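Local coordinates for periplasmic binding protein/LacI transcriptional regulator (Burkholderia multivorans, PDB 4YLE), which probably binds a simple sugar or related small molecule in the periplasm and delivers it to an ABC transporter for uptake, at residues A[37-42]-A[48-53]; A[154-159]-A[271-276]; A[174-179]-A[203-208]; A[184-189]-A[252-257]; A[216-221]-A[239-244]. One frame throughout, in Å; residues are numbered along the deposited sequence.

Interaction 1: A[37-42]-A[48-53]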
# COMPACT_ATOMS: atom_id res chain seq x y z
N LEU A 37 -9.56 11.04 -7.17
CA LEU A 37 -8.88 9.90 -6.48
C LEU A 37 -7.63 9.59 -7.26
O LEU A 37 -7.72 9.15 -8.40
CB LEU A 37 -9.77 8.67 -6.42
CG LEU A 37 -9.13 7.42 -5.80
CD1 LEU A 37 -8.76 7.64 -4.35
CD2 LEU A 37 -10.07 6.24 -5.90
N VAL A 38 -6.47 9.81 -6.63
CA VAL A 38 -5.18 9.67 -7.31
C VAL A 38 -4.43 8.50 -6.69
O VAL A 38 -4.07 8.55 -5.53
CB VAL A 38 -4.38 10.97 -7.21
CG1 VAL A 38 -2.94 10.82 -7.78
CG2 VAL A 38 -5.14 12.08 -7.94
N MSE A 39 -4.22 7.46 -7.49
CA MSE A 39 -3.72 6.18 -7.01
C MSE A 39 -2.33 5.92 -7.53
O MSE A 39 -1.75 6.74 -8.20
CB MSE A 39 -4.67 5.07 -7.43
CG MSE A 39 -6.05 5.27 -6.83
SE MSE A 39 -7.32 3.90 -7.44
CE MSE A 39 -7.64 4.69 -9.21
N LYS A 40 -1.79 4.76 -7.19
CA LYS A 40 -0.50 4.37 -7.73
C LYS A 40 -0.76 3.46 -8.92
O LYS A 40 -1.54 3.79 -9.81
CB LYS A 40 0.36 3.72 -6.65
CG LYS A 40 0.80 4.68 -5.54
CD LYS A 40 1.45 3.95 -4.31
CE LYS A 40 0.45 3.82 -3.15
NZ LYS A 40 0.71 2.64 -2.26
N SER A 41 -0.11 2.31 -8.94
CA SER A 41 -0.05 1.55 -10.17
C SER A 41 -1.33 0.88 -10.60
O SER A 41 -1.89 0.04 -9.89
CB SER A 41 1.01 0.47 -10.05
OG SER A 41 0.97 -0.32 -11.21
N LEU A 42 -1.73 1.22 -11.81
CA LEU A 42 -2.88 0.63 -12.44
C LEU A 42 -2.66 -0.83 -12.83
O LEU A 42 -3.60 -1.56 -13.11
CB LEU A 42 -3.24 1.46 -13.68
CG LEU A 42 -3.69 2.87 -13.28
CD1 LEU A 42 -3.98 3.70 -14.53
CD2 LEU A 42 -4.91 2.83 -12.32
N LEU A 48 -6.89 -1.50 -8.69
CA LEU A 48 -8.07 -1.74 -9.50
C LEU A 48 -9.26 -2.03 -8.59
O LEU A 48 -10.35 -1.52 -8.84
CB LEU A 48 -7.82 -2.86 -10.50
CG LEU A 48 -6.63 -2.51 -11.41
CD1 LEU A 48 -6.46 -3.64 -12.40
CD2 LEU A 48 -6.79 -1.16 -12.15
N THR A 49 -9.03 -2.78 -7.52
CA THR A 49 -10.04 -3.06 -6.50
C THR A 49 -10.49 -1.78 -5.80
O THR A 49 -11.68 -1.53 -5.58
CB THR A 49 -9.50 -4.06 -5.48
OG1 THR A 49 -9.36 -5.34 -6.12
CG2 THR A 49 -10.44 -4.21 -4.28
N MSE A 50 -9.52 -0.94 -5.47
CA MSE A 50 -9.80 0.35 -4.88
C MSE A 50 -10.66 1.19 -5.80
O MSE A 50 -11.67 1.75 -5.36
CB MSE A 50 -8.50 1.11 -4.57
CG MSE A 50 -8.73 2.42 -3.90
SE MSE A 50 -7.09 3.45 -3.63
CE MSE A 50 -6.44 2.39 -2.15
N GLU A 51 -10.25 1.30 -7.06
CA GLU A 51 -10.97 2.09 -8.07
C GLU A 51 -12.39 1.61 -8.24
O GLU A 51 -13.33 2.41 -8.26
CB GLU A 51 -10.22 2.04 -9.41
CG GLU A 51 -10.74 3.02 -10.42
CD GLU A 51 -10.02 2.92 -11.76
OE1 GLU A 51 -9.64 1.80 -12.14
OE2 GLU A 51 -9.85 3.97 -12.41
N ASN A 52 -12.57 0.29 -8.31
CA ASN A 52 -13.91 -0.24 -8.48
C ASN A 52 -14.79 0.15 -7.30
O ASN A 52 -15.94 0.56 -7.49
CB ASN A 52 -13.89 -1.76 -8.65
CG ASN A 52 -13.28 -2.18 -9.97
OD1 ASN A 52 -13.33 -1.43 -10.95
ND2 ASN A 52 -12.68 -3.36 -9.99
N GLY A 53 -14.25 0.04 -6.10
CA GLY A 53 -14.96 0.43 -4.89
C GLY A 53 -15.41 1.87 -4.89
O GLY A 53 -16.55 2.20 -4.56

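Interaction 2: A[154-159]-A[271-276]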
# COMPACT_ATOMS: atom_id res chain seq x y z
N GLY A 154 3.35 -11.96 9.75
CA GLY A 154 4.57 -12.53 10.30
C GLY A 154 4.33 -13.54 11.42
O GLY A 154 5.02 -14.59 11.49
N ASP A 155 3.38 -13.25 12.31
CA ASP A 155 3.06 -14.16 13.42
C ASP A 155 2.55 -15.50 12.93
O ASP A 155 2.89 -16.54 13.51
CB ASP A 155 2.01 -13.55 14.36
CG ASP A 155 2.58 -12.48 15.29
OD1 ASP A 155 3.82 -12.40 15.43
OD2 ASP A 155 1.77 -11.73 15.88
N TYR A 156 1.69 -15.50 11.92
CA TYR A 156 1.19 -16.75 11.38
C TYR A 156 2.34 -17.60 10.81
O TYR A 156 2.45 -18.80 11.09
CB TYR A 156 0.14 -16.49 10.31
CG TYR A 156 -0.61 -17.74 9.91
CD1 TYR A 156 -1.56 -18.32 10.75
CD2 TYR A 156 -0.35 -18.35 8.71
CE1 TYR A 156 -2.23 -19.48 10.37
CE2 TYR A 156 -1.02 -19.50 8.33
CZ TYR A 156 -1.96 -20.05 9.15
OH TYR A 156 -2.62 -21.21 8.77
N LEU A 157 3.21 -16.96 10.03
CA LEU A 157 4.40 -17.63 9.53
C LEU A 157 5.26 -18.18 10.65
O LEU A 157 5.75 -19.30 10.56
CB LEU A 157 5.23 -16.66 8.70
CG LEU A 157 6.59 -17.16 8.20
CD1 LEU A 157 6.47 -18.39 7.27
CD2 LEU A 157 7.29 -16.00 7.48
N ALA A 158 5.46 -17.40 11.71
CA ALA A 158 6.32 -17.84 12.81
C ALA A 158 5.87 -19.17 13.39
O ALA A 158 6.69 -19.98 13.80
CB ALA A 158 6.36 -16.79 13.90
N LYS A 159 4.56 -19.41 13.41
CA LYS A 159 4.03 -20.65 13.97
C LYS A 159 4.53 -21.86 13.17
O LYS A 159 4.61 -22.98 13.71
CB LYS A 159 2.50 -20.65 13.98
CG LYS A 159 1.83 -19.44 14.58
CD LYS A 159 2.46 -19.01 15.89
CE LYS A 159 1.99 -17.61 16.29
NZ LYS A 159 3.14 -16.74 16.70
N VAL A 271 1.44 -19.90 -1.45
CA VAL A 271 1.50 -18.76 -0.51
C VAL A 271 0.82 -19.15 0.81
O VAL A 271 -0.30 -19.68 0.81
CB VAL A 271 0.83 -17.53 -1.10
CG1 VAL A 271 0.77 -16.39 -0.10
CG2 VAL A 271 1.58 -17.09 -2.31
N LEU A 272 1.47 -18.86 1.93
CA LEU A 272 0.97 -19.26 3.24
C LEU A 272 -0.03 -18.28 3.87
O LEU A 272 -0.97 -18.70 4.56
CB LEU A 272 2.16 -19.45 4.19
CG LEU A 272 1.79 -19.75 5.64
CD1 LEU A 272 1.27 -21.18 5.74
CD2 LEU A 272 2.98 -19.52 6.58
N ALA A 273 0.18 -17.00 3.68
CA ALA A 273 -0.71 -15.99 4.25
C ALA A 273 -0.55 -14.68 3.54
O ALA A 273 0.49 -14.40 2.94
CB ALA A 273 -0.41 -15.81 5.72
N THR A 274 -1.59 -13.87 3.62
CA THR A 274 -1.56 -12.49 3.16
C THR A 274 -2.43 -11.70 4.14
O THR A 274 -2.74 -12.19 5.21
CB THR A 274 -2.07 -12.37 1.73
OG1 THR A 274 -1.91 -11.02 1.26
CG2 THR A 274 -3.54 -12.77 1.60
N ALA A 275 -2.79 -10.46 3.80
CA ALA A 275 -3.62 -9.65 4.70
C ALA A 275 -4.52 -8.81 3.85
O ALA A 275 -4.11 -8.34 2.78
CB ALA A 275 -2.78 -8.78 5.61
N ASP A 276 -5.74 -8.60 4.32
CA ASP A 276 -6.64 -7.71 3.62
C ASP A 276 -6.62 -6.38 4.35
O ASP A 276 -6.90 -6.31 5.54
CB ASP A 276 -8.05 -8.28 3.55
CG ASP A 276 -8.87 -7.69 2.41
OD1 ASP A 276 -8.64 -6.52 2.06
OD2 ASP A 276 -9.75 -8.39 1.87

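Interaction 3: A[174-179]-A[203-208]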
# COMPACT_ATOMS: atom_id res chain seq x y z
N SER A 174 11.40 1.78 -0.66
CA SER A 174 11.96 2.05 0.67
C SER A 174 11.71 3.46 1.22
O SER A 174 11.84 3.69 2.42
CB SER A 174 13.46 1.75 0.65
OG SER A 174 13.65 0.38 0.36
N THR A 175 11.28 4.38 0.37
CA THR A 175 10.98 5.74 0.80
C THR A 175 9.50 5.93 1.08
O THR A 175 8.98 7.06 1.07
CB THR A 175 11.42 6.72 -0.26
OG1 THR A 175 10.81 6.36 -1.50
CG2 THR A 175 12.95 6.70 -0.41
N THR A 176 8.79 4.84 1.30
CA THR A 176 7.39 4.95 1.68
C THR A 176 7.21 4.49 3.09
O THR A 176 7.83 3.53 3.55
CB THR A 176 6.44 4.17 0.74
OG1 THR A 176 6.75 2.76 0.76
CG2 THR A 176 6.55 4.70 -0.66
N THR A 177 6.35 5.21 3.80
CA THR A 177 6.01 4.83 5.14
C THR A 177 5.45 3.42 5.18
O THR A 177 5.82 2.63 6.05
CB THR A 177 5.00 5.83 5.73
OG1 THR A 177 5.55 7.13 5.61
CG2 THR A 177 4.72 5.51 7.19
N ASN A 178 4.59 3.05 4.23
CA ASN A 178 3.94 1.75 4.38
C ASN A 178 4.93 0.62 4.14
O ASN A 178 4.86 -0.40 4.81
CB ASN A 178 2.67 1.62 3.52
CG ASN A 178 2.88 1.84 2.05
OD1 ASN A 178 3.82 2.47 1.62
ND2 ASN A 178 1.94 1.33 1.27
N ALA A 179 5.89 0.82 3.25
CA ALA A 179 6.95 -0.18 3.04
C ALA A 179 7.77 -0.37 4.31
O ALA A 179 8.01 -1.51 4.74
CB ALA A 179 7.82 0.22 1.90
N GLY A 203 11.88 -4.86 -3.53
CA GLY A 203 11.36 -5.30 -4.80
C GLY A 203 10.45 -4.24 -5.42
O GLY A 203 9.78 -4.52 -6.39
N GLU A 204 10.47 -3.05 -4.83
CA GLU A 204 9.81 -1.84 -5.36
C GLU A 204 8.32 -2.01 -5.71
O GLU A 204 7.81 -1.34 -6.60
CB GLU A 204 10.57 -1.34 -6.59
CG GLU A 204 11.94 -0.77 -6.20
CD GLU A 204 12.79 -0.53 -7.39
OE1 GLU A 204 12.26 0.02 -8.38
OE2 GLU A 204 13.98 -0.91 -7.35
N TRP A 205 7.68 -2.94 -5.01
CA TRP A 205 6.25 -3.26 -5.08
C TRP A 205 5.89 -4.06 -6.32
O TRP A 205 4.70 -4.35 -6.53
CB TRP A 205 5.37 -2.01 -5.07
CG TRP A 205 5.41 -1.10 -3.88
CD1 TRP A 205 5.61 0.24 -3.89
CD2 TRP A 205 5.16 -1.45 -2.49
NE1 TRP A 205 5.52 0.76 -2.62
CE2 TRP A 205 5.24 -0.26 -1.75
CE3 TRP A 205 4.90 -2.65 -1.82
CZ2 TRP A 205 5.06 -0.23 -0.36
CZ3 TRP A 205 4.70 -2.62 -0.44
CH2 TRP A 205 4.79 -1.41 0.27
N GLU A 206 6.89 -4.42 -7.12
CA GLU A 206 6.67 -5.05 -8.42
C GLU A 206 6.95 -6.56 -8.46
O GLU A 206 7.83 -7.07 -7.76
CB GLU A 206 7.54 -4.38 -9.50
CG GLU A 206 7.42 -2.85 -9.59
CD GLU A 206 6.18 -2.32 -10.31
OE1 GLU A 206 5.24 -3.08 -10.65
OE2 GLU A 206 6.15 -1.09 -10.54
N ILE A 207 6.21 -7.24 -9.32
CA ILE A 207 6.37 -8.68 -9.50
C ILE A 207 7.78 -9.02 -9.95
O ILE A 207 8.44 -9.91 -9.36
CB ILE A 207 5.38 -9.22 -10.55
CG1 ILE A 207 3.94 -9.00 -10.07
CG2 ILE A 207 5.65 -10.70 -10.83
CD1 ILE A 207 2.85 -9.44 -11.08
N ASP A 208 8.27 -8.36 -10.98
CA ASP A 208 9.53 -8.84 -11.53
C ASP A 208 10.72 -8.39 -10.66
O ASP A 208 11.65 -9.16 -10.46
CB ASP A 208 9.71 -8.45 -13.00
CG ASP A 208 9.43 -7.01 -13.27
OD1 ASP A 208 9.18 -6.25 -12.30
OD2 ASP A 208 9.44 -6.65 -14.47

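Interaction 4: A[184-189]-A[252-257]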
# COMPACT_ATOMS: atom_id res chain seq x y z
N ALA A 184 9.08 -3.43 9.32
CA ALA A 184 9.23 -3.42 10.76
C ALA A 184 8.31 -4.45 11.44
O ALA A 184 8.75 -5.16 12.34
CB ALA A 184 8.96 -2.01 11.30
N GLY A 185 7.04 -4.54 11.00
CA GLY A 185 6.13 -5.55 11.53
C GLY A 185 6.63 -6.97 11.29
O GLY A 185 6.55 -7.83 12.17
N PHE A 186 7.15 -7.20 10.09
CA PHE A 186 7.73 -8.50 9.75
C PHE A 186 8.91 -8.79 10.68
O PHE A 186 9.03 -9.88 11.23
CB PHE A 186 8.17 -8.52 8.29
CG PHE A 186 7.05 -8.70 7.27
CD1 PHE A 186 5.97 -9.54 7.50
CD2 PHE A 186 7.17 -8.16 5.99
CE1 PHE A 186 4.99 -9.74 6.54
CE2 PHE A 186 6.17 -8.35 5.02
CZ PHE A 186 5.11 -9.15 5.30
N GLN A 187 9.79 -7.81 10.84
CA GLN A 187 10.95 -7.98 11.73
C GLN A 187 10.47 -8.29 13.17
O GLN A 187 11.01 -9.14 13.83
CB GLN A 187 11.85 -6.75 11.74
CG GLN A 187 12.47 -6.35 10.42
CD GLN A 187 13.91 -6.76 10.26
OE1 GLN A 187 14.38 -7.73 10.86
NE2 GLN A 187 14.64 -6.01 9.45
N ASP A 188 9.44 -7.60 13.64
CA ASP A 188 8.91 -7.81 14.99
C ASP A 188 8.50 -9.25 15.18
O ASP A 188 8.79 -9.88 16.20
CB ASP A 188 7.69 -6.92 15.24
CG ASP A 188 8.02 -5.42 15.25
OD1 ASP A 188 9.20 -5.03 15.43
OD2 ASP A 188 7.02 -4.62 15.16
N ALA A 189 7.79 -9.78 14.18
CA ALA A 189 7.30 -11.15 14.24
C ALA A 189 8.44 -12.16 14.29
O ALA A 189 8.43 -13.10 15.10
CB ALA A 189 6.41 -11.42 13.05
N TYR A 252 8.53 -20.98 2.63
CA TYR A 252 7.26 -20.31 2.77
C TYR A 252 7.30 -18.93 2.15
O TYR A 252 8.33 -18.25 2.18
CB TYR A 252 6.86 -20.19 4.24
CG TYR A 252 6.42 -21.50 4.87
CD1 TYR A 252 5.23 -22.09 4.48
CD2 TYR A 252 7.17 -22.11 5.86
CE1 TYR A 252 4.79 -23.27 5.07
CE2 TYR A 252 6.74 -23.30 6.44
CZ TYR A 252 5.55 -23.87 6.04
OH TYR A 252 5.11 -25.05 6.60
N VAL A 253 6.16 -18.51 1.60
CA VAL A 253 5.98 -17.14 1.12
C VAL A 253 4.74 -16.51 1.76
O VAL A 253 3.66 -17.13 1.77
CB VAL A 253 5.82 -17.09 -0.42
CG1 VAL A 253 5.54 -15.69 -0.89
CG2 VAL A 253 7.03 -17.66 -1.10
N VAL A 254 4.89 -15.31 2.31
CA VAL A 254 3.75 -14.51 2.73
C VAL A 254 3.75 -13.19 2.00
O VAL A 254 4.79 -12.70 1.61
CB VAL A 254 3.72 -14.29 4.25
CG1 VAL A 254 3.54 -15.65 4.98
CG2 VAL A 254 4.97 -13.53 4.71
N GLY A 255 2.56 -12.61 1.86
CA GLY A 255 2.40 -11.33 1.20
C GLY A 255 1.48 -10.42 1.98
O GLY A 255 1.38 -10.52 3.21
N TYR A 256 0.84 -9.53 1.25
CA TYR A 256 0.02 -8.47 1.83
C TYR A 256 -0.80 -7.88 0.69
O TYR A 256 -0.22 -7.47 -0.31
CB TYR A 256 0.92 -7.40 2.45
CG TYR A 256 0.33 -6.52 3.53
CD1 TYR A 256 0.51 -6.85 4.85
CD2 TYR A 256 -0.31 -5.33 3.21
CE1 TYR A 256 0.04 -6.04 5.85
CE2 TYR A 256 -0.78 -4.50 4.25
CZ TYR A 256 -0.59 -4.90 5.55
OH TYR A 256 -1.05 -4.06 6.53
N ASP A 257 -2.12 -7.82 0.86
CA ASP A 257 -3.12 -7.12 -0.01
C ASP A 257 -4.36 -7.98 -0.25
O ASP A 257 -5.44 -7.45 -0.52
CB ASP A 257 -2.60 -6.71 -1.41
CG ASP A 257 -1.67 -5.48 -1.36
OD1 ASP A 257 -1.63 -4.81 -0.31
OD2 ASP A 257 -0.97 -5.23 -2.36

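Interaction 5: A[216-221]-A[239-244]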
# COMPACT_ATOMS: atom_id res chain seq x y z
N ALA A 216 17.75 -13.83 -5.77
CA ALA A 216 19.05 -13.52 -5.20
C ALA A 216 19.13 -14.06 -3.78
O ALA A 216 20.14 -14.63 -3.40
CB ALA A 216 19.31 -12.02 -5.22
N MSE A 217 18.06 -13.89 -3.00
CA MSE A 217 18.09 -14.32 -1.60
C MSE A 217 18.19 -15.85 -1.49
O MSE A 217 18.93 -16.36 -0.66
CB MSE A 217 16.85 -13.82 -0.86
CG MSE A 217 16.91 -12.39 -0.58
SE MSE A 217 15.20 -11.87 0.22
CE MSE A 217 15.74 -10.01 0.56
N LEU A 218 17.42 -16.57 -2.32
CA LEU A 218 17.50 -18.02 -2.36
C LEU A 218 18.89 -18.48 -2.77
O LEU A 218 19.43 -19.46 -2.24
CB LEU A 218 16.44 -18.58 -3.32
CG LEU A 218 15.01 -18.37 -2.83
CD1 LEU A 218 14.05 -18.51 -4.00
CD2 LEU A 218 14.64 -19.33 -1.73
N ASN A 219 19.48 -17.79 -3.73
CA ASN A 219 20.85 -18.14 -4.13
C ASN A 219 21.84 -17.85 -3.01
O ASN A 219 22.77 -18.63 -2.79
CB ASN A 219 21.27 -17.39 -5.40
CG ASN A 219 20.61 -17.93 -6.65
OD1 ASN A 219 20.44 -19.13 -6.79
ND2 ASN A 219 20.27 -17.06 -7.58
N GLU A 220 21.67 -16.72 -2.32
CA GLU A 220 22.61 -16.32 -1.26
C GLU A 220 22.52 -17.23 -0.04
O GLU A 220 23.53 -17.49 0.63
CB GLU A 220 22.36 -14.86 -0.84
CG GLU A 220 23.47 -14.30 0.07
CD GLU A 220 23.27 -12.81 0.41
OE1 GLU A 220 22.35 -12.17 -0.13
OE2 GLU A 220 24.05 -12.29 1.22
N TYR A 221 21.29 -17.67 0.26
CA TYR A 221 20.99 -18.45 1.45
C TYR A 221 20.36 -19.80 1.10
O TYR A 221 19.15 -19.95 1.03
CB TYR A 221 20.08 -17.64 2.37
CG TYR A 221 20.82 -16.42 2.86
CD1 TYR A 221 21.77 -16.54 3.84
CD2 TYR A 221 20.57 -15.16 2.31
CE1 TYR A 221 22.47 -15.44 4.27
CE2 TYR A 221 21.27 -14.05 2.74
CZ TYR A 221 22.22 -14.21 3.72
OH TYR A 221 22.92 -13.13 4.16
N VAL A 239 7.04 -16.46 -5.27
CA VAL A 239 6.53 -17.79 -5.62
C VAL A 239 7.20 -18.33 -6.90
O VAL A 239 7.67 -19.48 -6.94
CB VAL A 239 4.97 -17.75 -5.78
CG1 VAL A 239 4.44 -18.97 -6.54
CG2 VAL A 239 4.35 -17.69 -4.44
N SER A 240 7.32 -17.50 -7.93
CA SER A 240 8.06 -17.89 -9.14
C SER A 240 9.52 -18.22 -8.86
O SER A 240 10.08 -19.15 -9.46
CB SER A 240 7.99 -16.78 -10.19
OG SER A 240 6.66 -16.62 -10.65
N ALA A 241 10.15 -17.44 -7.99
CA ALA A 241 11.57 -17.67 -7.71
C ALA A 241 11.75 -18.98 -6.95
O ALA A 241 12.70 -19.73 -7.20
CB ALA A 241 12.16 -16.48 -6.92
N VAL A 242 10.85 -19.24 -6.00
CA VAL A 242 10.91 -20.47 -5.21
C VAL A 242 10.75 -21.67 -6.13
O VAL A 242 11.53 -22.60 -6.06
CB VAL A 242 9.83 -20.46 -4.10
CG1 VAL A 242 9.71 -21.80 -3.43
CG2 VAL A 242 10.18 -19.42 -3.04
N ARG A 243 9.74 -21.63 -7.01
CA ARG A 243 9.55 -22.70 -8.01
C ARG A 243 10.81 -22.90 -8.87
O ARG A 243 11.25 -24.03 -9.09
CB ARG A 243 8.35 -22.38 -8.89
CG ARG A 243 8.04 -23.50 -9.95
CD ARG A 243 7.11 -23.00 -11.06
NE ARG A 243 6.56 -24.06 -11.94
CZ ARG A 243 7.05 -24.42 -13.13
NH1 ARG A 243 8.13 -23.83 -13.63
NH2 ARG A 243 6.46 -25.39 -13.83
N ALA A 244 11.39 -21.81 -9.35
CA ALA A 244 12.54 -21.90 -10.25
C ALA A 244 13.76 -22.52 -9.54
O ALA A 244 14.64 -23.11 -10.18
CB ALA A 244 12.88 -20.55 -10.80

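Interaction 1: A[37-42]-A[48-53]
Two selenomethionines, Met39 on strand 34-39 and Met50 on the following helix, make the inner part of this contact. Their side chains slide past each other in opposite directions, which brings Met39 CG within 3.8 Å of Met50 SE and sets the two selenium atoms side by side. The chain of Met39 then bends at its last torsion (chi3 -77°), turning its methyl group alongside Glu51, where CE lies 3.7 Å from Glu51 CB. Glu51 crosses Met39 at about a right angle, and CE lies along its extended chain from CB to the carboxylate. Nearer the loop, Leu48 packs mainly on main chain: its CD2 is 3.4 Å from Leu42 O, while Leu42 CD2 and Leu48 CD2 stay 4.4 Å apart.

A second shell surrounds these groups. Glu51 OE2 is hydrogen-bonded to Thr69 OG1 on strand 66-72, which ties down the end of the side chain that the methyl group lies against. Ala279 and Ala283 of helix 279-295 pack on Met50, and Phe47 packs on Met39. Next to Met39, Lys40 forms a salt bridge with Asp124 near the bound unknown ligand. The whole belongs to the beta-alpha-beta unit of strand 34-39, helix 45-60 and strand 66-72, which opens the N-terminal lobe of this type I periplasmic binding protein fold.

Interaction 2: A[154-159]-A[271-276]
Tyr156 and Leu272 each swing CG to the far side from their own backbone N (chi1 -169° and 175°), and these rotations send the phenol ring and the isobutyl group into one another between helix and loop. The ring meets Leu272 aslant, CE2 lying 3.8 Å from Leu272 CD1. Its neighbouring carbon CD2 is 3.9 Å from Ala273 CB, so one side of the tyrosine spans two consecutive residues of the loop. The other branch of Leu272 reaches past the ring to the helix itself: CD2 is 3.7 Å from Leu157 CD1 and 3.8 Å from Leu157 CA, the two leucine side chains crossing at about a right angle. Leu272 is thereby wedged between successive helix residues.

The packing across the contact is apolar. Tyr252 touches both Leu157 and Leu272, whereas Leu313 of strand 308-314 lies against both Tyr156 and Ala273. Backbone bonds from Leu272 to Val253 and from Ala273 to Gly255 run the loop alongside strand 252-254 before it enters strand 274-276. Helix 146-160 thus packs against the margin of the four-stranded parallel sheet, a helix-on-sheet layer of the alpha/beta sandwich that forms the C-terminal lobe.

Interaction 3: A[174-179]-A[203-208]
Trp205 points its six-membered ring into the start of helix 177-193, and the carbon CZ2 is the focus of the contact. Two oxygens stand at the edge of the indole, near its plane: Thr176 OG1 and Asn178 OD1, each 3.6 Å from Trp205 CZ2. Ala179 comes in obliquely, with CB 3.6 Å from Trp205 CZ2 and its CA 3.7 Å from Trp205 CH2. The amide of Asn178 is neither stacked on the indole nor square to it; the two planes are 51° apart. Two oxygens near the CZ2-H edge are probably mildly favourable electrostatically, while the alanine supplies the apolar packing.

The helix end sets the oxygens in place. Thr176 is the N-cap residue, and a chi1 of 61° turns its OG1 back over its own main chain, where it is hydrogen-bonded to Val173 O. Asn178 OD1 turns back on its own chain and accepts a weak bond from Ala179 N, at 3.1 Å and bent to 121°. Across the contact, a type I' turn from Gly203 to Glu206, closed by Glu206 N to Gly203 O at 3.0 Å, presents the indole, and Met234 and Val173 also pack against it.

Asn178 ND2 makes a weak hydrogen bond to the bound unknown ligand, and Asn178 N is bonded to Asn125 OD1. The tryptophan thus packs beside a residue that touches the ligand, as part of the C-terminal lobe's wall of the cleft in which periplasmic binding proteins hold their ligands.

Interaction 4: A[184-189]-A[252-257]
Phe186 reaches from helix 177-193 toward the end of strand 252-254, where the far part of its ring overlaps Val254 obliquely and comes edge-on to Gly255 O. The approach to the valine is slanted, neither squarely over the face nor along the edge, with Phe186 CE1 4.2 Å from Val254 CG2. Next to it, Gly255 O stands at the rim of the ring, near its plane and 4.5 Å from Phe186 CZ. The ring gets there because CG leaves the helix on the side away from the carbonyl carbon (chi1 -78°), carrying the phenyl group toward the sheet. The spacing is relaxed, and only 99 Å² is buried in all, yet the touching residues lie deep inside the lobe.

Neighbours fill in the rest of the packing. Leu228 of strand 226-229 touches both Phe186 and Val254, and Val153 of helix 146-160 also rests on Val254. Backbone bonds from Val254 to Leu227 and Cys229 hold the valine in the parallel sheet. Two residues beyond Gly255, Asp257 OD2 is hydrogen-bonded to the unknown ligand and OD1 to Gln277 NE2, so the chain passes from this apolar core directly into the binding site.

Chemically the contact rests on dispersion between an aromatic ring and a valine methyl. Gly255 O is buried with no hydrogen-bond partner in the model, and at this distance the ring edge probably does little to compensate it. The contact thus supplies apolar cover rather than directional anchoring, and direction at the strand end probably comes largely from its backbone bonds.

Interaction 5: A[216-221]-A[239-244]
Leu218 carries the whole contact from the side of helix 207-220, and it meets Ala241 and Val242 of helix 232-244 through a single methyl group, CD1.

The closest approaches are to main chain. CD1 of Leu218 lies 3.7 Å from Ala241 O and 3.8 Å from Val242 N, so the methyl sits against the peptide linking the two residues. Side-chain packing is slightly wider: Leu218 CD1 is 4.0 Å from Ala241 CB and 4.1 Å from Val242 CG2, which puts the methyl between the alanine and one branch of the valine. A chi1 of -67° swings the isobutyl group clear of the leucine's own C=O, and the side chain extends straight across the gap between the helices, whose nearest CA atoms, Leu218 CA and Val242 CA, are 7.6 Å apart.

Hydrogen bonding stays within each helix, as in Glu220 N to Ala216 O at 2.8 Å and Arg243 N to Val239 O at 3.0 Å. Around the contact, Leu224 packs on Leu218, and Ala214 and Ser215 extend the helix pairing along Ala241. Leu227 of strand 226-229 touches Met217 and Val242, so both helices lie on the same face of the parallel sheet.

With one leucine methyl set against an alanine, a valine methyl and a peptide, the pairing is governed by shape and dispersion; it is nondirectional, and the orientation of the helices probably owes much to their common seat on the sheet.

In the fold
From the N terminus, interaction 1 closes first, a short loop within the N-terminal lobe's opening beta-alpha-beta unit. Interaction 2 then spans the longest loop, 154-159 to 271-276, and interactions 3, 4 and 5 are all nested inside it. Interactions 3 and 4 cross, their segments alternating along the chain, and both use helix 177-193; interaction 5 closes after interaction 3 and lies within the loop of interaction 4. Probable backbone hydrogen bonds join interactions 2 and 4, whose centres are 7 Å apart, while valine packing links interaction 5 to both. Interaction 3 touches interaction 1 through Lys40 and Asn178, where the two lobes meet at the ligand cleft.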